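Local coordinates for chitinase (Paenibacillus sp. FPU-7, PDB 5GZT), which probably hydrolyses internal beta-1,4 linkages between N-acetylglucosamine units of chitin and chitodextrins at random, as an endochitinase, at residues 857-862 with 903-908; 897-902 with 946-951; 910-915 with 952-957. All blocks are in the same frame, centred on the assembly; numbering follows the deposited sequence.

Interaction 1 (857-862 with 903-908); sequences AAEGFS and GVIKSR. With FMT (formic acid), chain I.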
loop_
_atom_site.group_PDB
_atom_site.type_symbol
_atom_site.label_atom_id
_atom_site.label_comp_id
_atom_site.label_asym_id
_atom_site.label_seq_id
_atom_site.Cartn_x
_atom_site.Cartn_y
_atom_site.Cartn_z
ATOM N N ALA B 857 39.521 -21.430 -14.276
ATOM C CA ALA B 857 39.920 -21.843 -15.661
ATOM C C ALA B 857 40.448 -23.240 -15.758
ATOM O O ALA B 857 40.994 -23.573 -16.773
ATOM C CB ALA B 857 40.940 -20.861 -16.279
ATOM N N ALA B 858 40.284 -24.083 -14.727
ATOM C CA ALA B 858 40.910 -25.392 -14.745
ATOM C C ALA B 858 39.966 -26.276 -15.527
ATOM O O ALA B 858 38.734 -26.390 -15.230
ATOM C CB ALA B 858 41.129 -25.929 -13.367
ATOM N N GLU B 859 40.540 -26.914 -16.538
ATOM C CA GLU B 859 39.779 -27.798 -17.484
ATOM C C GLU B 859 39.713 -29.239 -17.080
ATOM O O GLU B 859 40.426 -29.682 -16.205
ATOM C CB GLU B 859 40.371 -27.644 -18.911
ATOM C CG GLU B 859 40.387 -26.133 -19.283
ATOM C CD GLU B 859 40.701 -25.748 -20.741
ATOM O OE1 GLU B 859 41.932 -25.358 -20.892
ATOM O OE2 GLU B 859 39.711 -25.752 -21.644
ATOM N N GLY B 860 38.845 -29.987 -17.731
ATOM C CA GLY B 860 38.793 -31.424 -17.571
ATOM C C GLY B 860 37.639 -32.023 -16.812
ATOM O O GLY B 860 37.357 -33.207 -16.988
ATOM N N PHE B 861 36.916 -31.216 -16.016
ATOM C CA PHE B 861 35.861 -31.816 -15.215
ATOM C C PHE B 861 34.671 -32.324 -16.011
ATOM O O PHE B 861 34.130 -33.373 -15.695
ATOM C CB PHE B 861 35.371 -30.859 -14.120
ATOM C CG PHE B 861 36.255 -30.799 -12.910
ATOM C CD1 PHE B 861 36.242 -31.869 -11.957
ATOM C CD2 PHE B 861 36.924 -29.672 -12.614
ATOM C CE1 PHE B 861 37.023 -31.834 -10.810
ATOM C CE2 PHE B 861 37.733 -29.629 -11.449
ATOM C CZ PHE B 861 37.744 -30.678 -10.532
ATOM N N SER B 862 34.189 -31.547 -16.963
ATOM C CA SER B 862 32.980 -31.896 -17.696
ATOM C C SER B 862 33.167 -33.230 -18.459
ATOM O O SER B 862 32.369 -34.165 -18.344
ATOM C CB SER B 862 32.569 -30.793 -18.685
ATOM O OG SER B 862 31.290 -31.105 -19.264
ATOM N N GLY B 903 31.735 -19.816 -20.398
ATOM C CA GLY B 903 32.621 -20.103 -21.515
ATOM C C GLY B 903 34.099 -20.115 -21.191
ATOM O O GLY B 903 34.869 -20.324 -22.077
ATOM N N VAL B 904 34.498 -20.003 -19.930
ATOM C CA VAL B 904 35.917 -20.160 -19.563
ATOM C C VAL B 904 36.384 -21.634 -19.640
ATOM O O VAL B 904 37.551 -21.902 -19.962
ATOM C CB VAL B 904 36.214 -19.561 -18.188
ATOM C CG1 VAL B 904 37.694 -19.685 -17.834
ATOM C CG2 VAL B 904 35.835 -18.100 -18.175
ATOM N N ILE B 905 35.477 -22.601 -19.404
ATOM C CA ILE B 905 35.862 -24.008 -19.452
ATOM C C ILE B 905 34.762 -24.674 -20.150
ATOM O O ILE B 905 33.633 -24.139 -20.197
ATOM C CB ILE B 905 36.058 -24.666 -18.035
ATOM C CG1 ILE B 905 34.820 -24.522 -17.122
ATOM C CG2 ILE B 905 37.253 -24.057 -17.338
ATOM C CD1 ILE B 905 34.796 -25.474 -15.950
ATOM N N LYS B 906 35.042 -25.834 -20.681
ATOM C CA LYS B 906 33.965 -26.565 -21.290
ATOM C C LYS B 906 32.859 -26.900 -20.297
ATOM O O LYS B 906 33.160 -27.279 -19.163
ATOM C CB LYS B 906 34.512 -27.830 -21.885
ATOM C CG LYS B 906 33.562 -28.635 -22.752
ATOM C CD LYS B 906 34.347 -29.870 -23.193
ATOM C CE LYS B 906 33.739 -30.748 -24.287
ATOM N NZ LYS B 906 34.866 -31.722 -24.627
ATOM N N SER B 907 31.615 -26.833 -20.746
ATOM C CA SER B 907 30.493 -27.245 -19.918
ATOM C C SER B 907 29.346 -27.817 -20.710
ATOM O O SER B 907 29.231 -27.532 -21.858
ATOM C CB SER B 907 30.002 -26.081 -19.102
ATOM O OG SER B 907 29.466 -25.119 -19.947
ATOM N N ARG B 908 28.501 -28.604 -20.034
ATOM C CA ARG B 908 27.325 -29.271 -20.540
ATOM C C ARG B 908 26.182 -29.255 -19.533
ATOM O O ARG B 908 26.437 -29.209 -18.308
ATOM C CB ARG B 908 27.559 -30.744 -20.788
ATOM C CG ARG B 908 28.745 -31.139 -21.685
ATOM C CD ARG B 908 28.960 -32.647 -21.622
ATOM N NE ARG B 908 29.890 -33.162 -22.607
ATOM C CZ ARG B 908 31.237 -33.223 -22.527
ATOM N NH1 ARG B 908 31.923 -32.752 -21.491
ATOM N NH2 ARG B 908 31.942 -33.794 -23.541
HETATM C C FMT I . 37.037 -30.400 -20.387
HETATM O O1 FMT I . 37.389 -29.199 -20.123
HETATM O O2 FMT I . 36.065 -31.122 -19.723
HETATM O O HOH W 1 40.257 -22.572 -19.316
HETATM O O HOH W 2 37.562 -27.018 -20.439
HETATM O O HOH W 3 35.150 -28.682 -17.906
#
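Ile905 and Ser862 carry this contact, one by packing and one by a polar bond. The CG2 methyl of Ile905, set anti to its own carbonyl carbon, packs on the backbone of Ala857 and Ala858, 3.7 Å from Ala857 C and 3.5 Å from Ala858 O. Beside it, CG1 of Val904 meets CB of Ala857 at 3.8 Å. At the other end, OG of Ser862 is turned anti to the backbone N (chi1 -173°) and takes a bond from Arg908 NH1 at 2.8 Å, N-H...O 153°, with the oxygen almost in the guanidinium plane. Asp911 binds the same hydroxyl, and Asp863 forms salt bridges with both Arg908 NH1 and Lys906 NZ, so the basic tips are held beside the start of helix 861-864. The two segments follow strands 848-854 and 889-893 of the family 18 TIM barrel, neighbours in its parallel sheet, and the contact ties together their C-terminal loops on the catalytic side. Waters fill in the rest of the link: one donates to Ala857 O and Val904 O, a second accepts from Lys906 N and donates to the side-chain carboxylate atom Glu859 OE2 at 2.8 Å. A third accepts from Ser862 N and lies 2.7 Å from Lys906 O. A formic acid molecule, probably from the crystallisation liquor, sits at the helix start, where the N-cap residue Gly860 donates from N to its O1 at 2.9 Å and Asp863 N is also bonded to it. Further out, the Phe861 ring stacks on Trp894, whose side chain also touches Ile905.

Interaction 2 (897-902 with 946-951); sequences PVYGAF and APIYIN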
loop_
_atom_site.group_PDB
_atom_site.type_symbol
_atom_site.label_atom_id
_atom_site.label_comp_id
_atom_site.label_asym_id
_atom_site.label_seq_id
_atom_site.Cartn_x
_atom_site.Cartn_y
_atom_site.Cartn_z
ATOM N N PRO B 897 30.193 -26.120 -12.891
ATOM C CA PRO B 897 29.334 -27.002 -13.683
ATOM C C PRO B 897 28.267 -26.246 -14.466
ATOM O O PRO B 897 27.706 -25.262 -13.946
ATOM C CB PRO B 897 28.667 -27.869 -12.644
ATOM C CG PRO B 897 29.665 -27.893 -11.518
ATOM C CD PRO B 897 30.238 -26.522 -11.499
ATOM N N VAL B 898 27.969 -26.752 -15.667
ATOM C CA VAL B 898 26.815 -26.318 -16.519
ATOM C C VAL B 898 27.133 -25.044 -17.241
ATOM O O VAL B 898 27.141 -25.001 -18.484
ATOM C CB VAL B 898 25.471 -26.195 -15.801
ATOM C CG1 VAL B 898 24.358 -25.788 -16.796
ATOM C CG2 VAL B 898 25.071 -27.492 -15.137
ATOM N N TYR B 899 27.384 -23.989 -16.483
ATOM C CA TYR B 899 27.690 -22.731 -17.095
ATOM C C TYR B 899 29.135 -22.480 -17.402
ATOM O O TYR B 899 29.440 -21.563 -18.170
ATOM C CB TYR B 899 27.068 -21.551 -16.327
ATOM C CG TYR B 899 27.547 -21.249 -14.917
ATOM C CD1 TYR B 899 27.098 -22.008 -13.803
ATOM C CD2 TYR B 899 28.373 -20.165 -14.648
ATOM C CE1 TYR B 899 27.544 -21.719 -12.495
ATOM C CE2 TYR B 899 28.782 -19.893 -13.322
ATOM C CZ TYR B 899 28.318 -20.667 -12.278
ATOM O OH TYR B 899 28.707 -20.383 -11.009
ATOM N N GLY B 900 30.062 -23.260 -16.848
ATOM C CA GLY B 900 31.440 -23.157 -17.243
ATOM C C GLY B 900 32.076 -21.795 -17.004
ATOM O O GLY B 900 33.077 -21.389 -17.706
ATOM N N ALA B 901 31.575 -21.090 -16.010
ATOM C CA ALA B 901 31.970 -19.670 -15.756
ATOM C C ALA B 901 31.781 -18.819 -17.002
ATOM O O ALA B 901 32.599 -17.923 -17.297
ATOM C CB ALA B 901 33.385 -19.583 -15.265
ATOM N N PHE B 902 30.719 -19.143 -17.741
ATOM C CA PHE B 902 30.320 -18.439 -18.972
ATOM C C PHE B 902 31.383 -18.586 -20.074
ATOM O O PHE B 902 31.855 -17.628 -20.617
ATOM C CB PHE B 902 29.975 -16.960 -18.643
ATOM C CG PHE B 902 28.976 -16.835 -17.529
ATOM C CD1 PHE B 902 27.665 -17.242 -17.724
ATOM C CD2 PHE B 902 29.353 -16.393 -16.272
ATOM C CE1 PHE B 902 26.737 -17.199 -16.691
ATOM C CE2 PHE B 902 28.409 -16.337 -15.225
ATOM C CZ PHE B 902 27.107 -16.749 -15.432
ATOM N N ALA B 946 26.413 -17.653 -6.377
ATOM C CA ALA B 946 25.355 -17.190 -7.244
ATOM C C ALA B 946 24.181 -18.140 -7.389
ATOM O O ALA B 946 24.338 -19.393 -7.353
ATOM C CB ALA B 946 25.905 -16.841 -8.617
ATOM N N PRO B 947 22.975 -17.557 -7.629
ATOM C CA PRO B 947 21.881 -18.502 -7.788
ATOM C C PRO B 947 22.134 -19.451 -8.967
ATOM O O PRO B 947 21.647 -20.552 -8.953
ATOM C CB PRO B 947 20.630 -17.615 -8.026
ATOM C CG PRO B 947 21.017 -16.297 -7.359
ATOM C CD PRO B 947 22.533 -16.186 -7.381
ATOM N N ILE B 948 22.867 -19.047 -9.975
ATOM C CA ILE B 948 23.101 -19.950 -11.106
ATOM C C ILE B 948 23.913 -21.186 -10.683
ATOM O O ILE B 948 23.586 -22.335 -11.076
ATOM C CB ILE B 948 23.731 -19.237 -12.315
ATOM C CG1 ILE B 948 23.670 -20.166 -13.530
ATOM C CG2 ILE B 948 25.099 -18.710 -12.037
ATOM C CD1 ILE B 948 24.083 -19.534 -14.832
ATOM N N TYR B 949 24.850 -20.953 -9.799
ATOM C CA TYR B 949 25.652 -22.071 -9.168
ATOM C C TYR B 949 24.742 -23.018 -8.443
ATOM O O TYR B 949 24.730 -24.249 -8.703
ATOM C CB TYR B 949 26.800 -21.575 -8.248
ATOM C CG TYR B 949 27.583 -22.763 -7.760
ATOM C CD1 TYR B 949 28.661 -23.297 -8.524
ATOM C CD2 TYR B 949 27.247 -23.402 -6.622
ATOM C CE1 TYR B 949 29.374 -24.434 -8.089
ATOM C CE2 TYR B 949 27.939 -24.574 -6.172
ATOM C CZ TYR B 949 28.990 -25.083 -6.924
ATOM O OH TYR B 949 29.677 -26.176 -6.490
ATOM N N ILE B 950 23.877 -22.456 -7.617
ATOM C CA ILE B 950 22.954 -23.267 -6.826
ATOM C C ILE B 950 22.017 -24.154 -7.701
ATOM O O ILE B 950 21.653 -25.325 -7.402
ATOM C CB ILE B 950 22.199 -22.309 -5.863
ATOM C CG1 ILE B 950 23.142 -21.796 -4.774
ATOM C CG2 ILE B 950 21.071 -23.047 -5.181
ATOM C CD1 ILE B 950 22.580 -20.691 -3.926
ATOM N N ASN B 951 21.674 -23.601 -8.851
ATOM C CA ASN B 951 20.810 -24.261 -9.765
ATOM C C ASN B 951 21.539 -25.240 -10.658
ATOM O O ASN B 951 20.879 -26.008 -11.348
ATOM C CB ASN B 951 20.180 -23.202 -10.664
ATOM C CG ASN B 951 18.916 -23.685 -11.279
ATOM O OD1 ASN B 951 17.953 -23.902 -10.581
ATOM N ND2 ASN B 951 18.925 -23.887 -12.591
#
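Tyr899 and Ile948 bury the most surface here, with Tyr949 third. The CG2 methyl of Ile948 sits over one face of the Tyr899 ring, 3.9 Å from the centroid and 17° off the ring normal, a CH-pi contact displaced slightly toward the rim. The other branch of the same isoleucine meets the near end of the ring obliquely: Ile948 CG1 approaches Tyr899 CD1, and Ile948 CD1 comes to 3.9 Å from Tyr899 CG. Tyr899 is thus met by both branches of one side chain, its own CG placed between the backbone N and the carbonyl carbon (chi1 65°). The far end of the ring goes to Tyr949, whose side chain crosses that of Tyr899 at about a right angle. There Tyr899 OH packs 3.6 Å from Tyr949 CB and lies at the edge of the Tyr949 ring, in its plane. Farther along that ring, Tyr949 CE1 is 4.1 Å from Pro897 CD.

Phe902, an exposed residue, completes the contact. Its ring has Tyr899 CD2 over one face, and its CE1 meets Ile948 CD1 tip to tip at 4.0 Å. The fold of the backbone brings the two rings of this segment together: Gly900, Ala901 and Phe902 all have positive phi and form a short left-handed turn, closed by Phe902 N donating to Tyr899 O at 2.8 Å. Behind the contact, Tyr949 packs on Tyr1005 of helix 998-1007 and on Phe915 of helix 911-933. The joined parts are segment 897-902, which begins just past the DxxDxDxE signature of family 18 in the loop after strand 889-893, and the short helix 947-952 after strand 938-943, neighbouring loops on the catalytic rim of a TIM barrel.

Interaction 3 (910-915 with 952-957); sequences EDKQNF and SVELDK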
loop_
_atom_site.group_PDB
_atom_site.type_symbol
_atom_site.label_atom_id
_atom_site.label_comp_id
_atom_site.label_asym_id
_atom_site.label_seq_id
_atom_site.Cartn_x
_atom_site.Cartn_y
_atom_site.Cartn_z
ATOM N N GLU B 910 24.423 -31.749 -18.626
ATOM C CA GLU B 910 24.592 -32.970 -17.935
ATOM C C GLU B 910 25.573 -32.793 -16.733
ATOM O O GLU B 910 25.560 -33.662 -15.879
ATOM C CB GLU B 910 25.152 -34.092 -18.841
ATOM C CG GLU B 910 24.204 -34.587 -19.899
ATOM C CD GLU B 910 24.048 -33.618 -21.114
ATOM O OE1 GLU B 910 24.915 -32.738 -21.352
ATOM O OE2 GLU B 910 23.015 -33.722 -21.804
ATOM N N ASP B 911 26.393 -31.741 -16.698
ATOM C CA ASP B 911 27.396 -31.516 -15.569
ATOM C C ASP B 911 26.674 -31.568 -14.224
ATOM O O ASP B 911 27.202 -32.080 -13.261
ATOM C CB ASP B 911 28.036 -30.160 -15.699
ATOM C CG ASP B 911 28.980 -30.036 -16.879
ATOM O OD1 ASP B 911 29.375 -31.094 -17.480
ATOM O OD2 ASP B 911 29.374 -28.845 -17.167
ATOM N N LYS B 912 25.397 -31.129 -14.198
ATOM C CA LYS B 912 24.635 -31.062 -12.958
ATOM C C LYS B 912 24.478 -32.425 -12.284
ATOM O O LYS B 912 24.822 -32.579 -11.103
ATOM C CB LYS B 912 23.291 -30.437 -13.220
ATOM C CG LYS B 912 22.355 -30.419 -12.026
ATOM C CD LYS B 912 21.201 -29.429 -12.296
ATOM C CE LYS B 912 20.411 -29.343 -11.009
ATOM N NZ LYS B 912 19.350 -28.291 -10.998
ATOM N N GLN B 913 24.011 -33.416 -13.018
ATOM C CA GLN B 913 23.878 -34.752 -12.502
ATOM C C GLN B 913 25.209 -35.536 -12.414
ATOM O O GLN B 913 25.424 -36.411 -11.477
ATOM C CB GLN B 913 22.856 -35.567 -13.303
ATOM C CG GLN B 913 21.462 -34.939 -13.335
ATOM C CD GLN B 913 21.306 -33.707 -14.306
ATOM O OE1 GLN B 913 22.120 -33.464 -15.265
ATOM N NE2 GLN B 913 20.277 -32.877 -14.014
ATOM N N ASN B 914 26.077 -35.269 -13.362
ATOM C CA ASN B 914 27.345 -35.959 -13.414
ATOM C C ASN B 914 28.289 -35.526 -12.243
ATOM O O ASN B 914 29.140 -36.307 -11.849
ATOM C CB ASN B 914 28.027 -35.683 -14.711
ATOM C CG ASN B 914 27.310 -36.314 -15.928
ATOM O OD1 ASN B 914 26.477 -37.169 -15.797
ATOM N ND2 ASN B 914 27.688 -35.884 -17.103
ATOM N N PHE B 915 28.195 -34.275 -11.804
ATOM C CA PHE B 915 28.927 -33.820 -10.631
ATOM C C PHE B 915 28.547 -34.638 -9.414
ATOM O O PHE B 915 29.421 -35.094 -8.661
ATOM C CB PHE B 915 28.715 -32.331 -10.424
ATOM C CG PHE B 915 29.594 -31.699 -9.348
ATOM C CD1 PHE B 915 30.906 -32.078 -9.156
ATOM C CD2 PHE B 915 29.082 -30.681 -8.528
ATOM C CE1 PHE B 915 31.692 -31.454 -8.218
ATOM C CE2 PHE B 915 29.860 -30.099 -7.565
ATOM C CZ PHE B 915 31.179 -30.475 -7.417
ATOM N N SER B 952 22.860 -25.146 -10.700
ATOM C CA SER B 952 23.700 -25.925 -11.596
ATOM C C SER B 952 24.283 -27.161 -10.886
ATOM O O SER B 952 24.918 -27.964 -11.544
ATOM C CB SER B 952 24.840 -25.075 -12.096
ATOM O OG SER B 952 24.442 -24.059 -12.962
ATOM N N VAL B 953 23.982 -27.332 -9.583
ATOM C CA VAL B 953 24.529 -28.391 -8.735
ATOM C C VAL B 953 23.420 -28.947 -7.863
ATOM O O VAL B 953 22.540 -28.241 -7.494
ATOM C CB VAL B 953 25.648 -27.762 -7.933
ATOM C CG1 VAL B 953 26.105 -28.637 -6.826
ATOM C CG2 VAL B 953 26.810 -27.497 -8.854
ATOM N N GLU B 954 23.441 -30.209 -7.546
ATOM C CA GLU B 954 22.429 -30.810 -6.718
ATOM C C GLU B 954 22.854 -30.751 -5.246
ATOM O O GLU B 954 23.212 -31.757 -4.675
ATOM C CB GLU B 954 22.147 -32.224 -7.141
ATOM C CG GLU B 954 21.931 -32.310 -8.640
ATOM C CD GLU B 954 21.497 -33.694 -9.096
ATOM O OE1 GLU B 954 22.295 -34.699 -9.081
ATOM O OE2 GLU B 954 20.323 -33.784 -9.475
ATOM N N LEU B 955 22.776 -29.558 -4.654
ATOM C CA LEU B 955 23.215 -29.399 -3.283
ATOM C C LEU B 955 22.622 -30.377 -2.323
ATOM O O LEU B 955 23.366 -30.986 -1.470
ATOM C CB LEU B 955 23.052 -27.973 -2.761
ATOM C CG LEU B 955 23.837 -26.899 -3.472
ATOM C CD1 LEU B 955 23.454 -25.550 -2.911
ATOM C CD2 LEU B 955 25.343 -27.047 -3.456
ATOM N N ASP B 956 21.318 -30.626 -2.461
ATOM C CA ASP B 956 20.736 -31.563 -1.485
ATOM C C ASP B 956 21.152 -32.997 -1.752
ATOM O O ASP B 956 21.067 -33.799 -0.822
ATOM C CB ASP B 956 19.209 -31.424 -1.375
ATOM C CG ASP B 956 18.665 -31.942 -0.068
ATOM O OD1 ASP B 956 19.343 -32.112 0.998
ATOM O OD2 ASP B 956 17.504 -32.246 -0.102
ATOM N N LYS B 957 21.698 -33.352 -2.946
ATOM C CA LYS B 957 22.066 -34.738 -3.148
ATOM C C LYS B 957 23.565 -34.941 -2.897
ATOM O O LYS B 957 23.963 -36.092 -2.784
ATOM C CB LYS B 957 21.769 -35.236 -4.581
ATOM C CG LYS B 957 20.262 -35.201 -4.960
ATOM C CD LYS B 957 20.058 -35.568 -6.410
ATOM C CE LYS B 957 18.603 -35.396 -6.841
ATOM N NZ LYS B 957 18.464 -35.729 -8.312
HETATM O O HOH W 4 25.497 -31.857 -8.570
HETATM O O HOH W 5 19.699 -27.783 -8.112
HETATM O O HOH W 6 18.986 -32.835 -11.736
#
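In the TIM barrel of this family 18 domain, Lys912 and Phe915 on the first turns of helix 911-933 pack against Ser952, Val953 and Glu954, the joint between helices 947-952 and 955-958. Lys912 fits closest: its CB lies 3.4 Å from Ser952 O, and its CA makes a CA-H...O contact with the same oxygen. CG stands anti to the backbone N (chi1 175°), and the extended chain runs on across Glu954, the two CG atoms 3.9 Å apart and the side chains at about a right angle. NZ bonds to Asn951 O and to a water shared with Val953 O, so the ammonium sits beside the carbonyl end of helix 947-952.

Deeper in, Phe915 CD2 packs 3.9 Å from Val953 CG2, while Val953 CG1 lies at the edge of the ring, in its plane. Phe915 also meets Trp894 with the ring planes about 80° apart. On the outer side Glu954 is held from several directions. Its OE1 bonds to Thr916 OG1, and its OE2 takes a salt bridge from Lys957 NZ at 2.9 Å, the nitrogen 44° out of the carboxylate plane. A water accepts from Gln913 NE2 at 2.6 Å and donates to Glu954 OE2. Another joins the backbones, donating to Lys912 O at 2.7 Å and accepting from Glu954 N at 2.8 Å. Glu954 is both the centre of an inverse gamma turn and at the N-cap position of helix 955-958. This is the TIM barrel: helix 911-933, after strand 889-893, packs on the short helices that follow the neighbouring strand 938-943.

Overall arrangement
Interactions 2 and 3 have centres 10 Å apart, and interaction 1 lies 12 Å from interaction 2 and 15 Å from interaction 3. Asp911 joins all three: its OD1 is 2.6 Å from Ser862 OG of interaction 1 and its OD2 is 2.9 Å from Val898 N of interaction 2. Ser907 OG, 2.7 Å from Val898 O, links interactions 1 and 2 directly, and Pro897 O, packed 3.4 Å from Ser952 CB, links 2 and 3. Together they connect the loops after three successive strands, 848-854, 889-893 and 938-943, on the face where family 18 enzymes carry the active site. The sodium ion is bound in the distant N-terminal region.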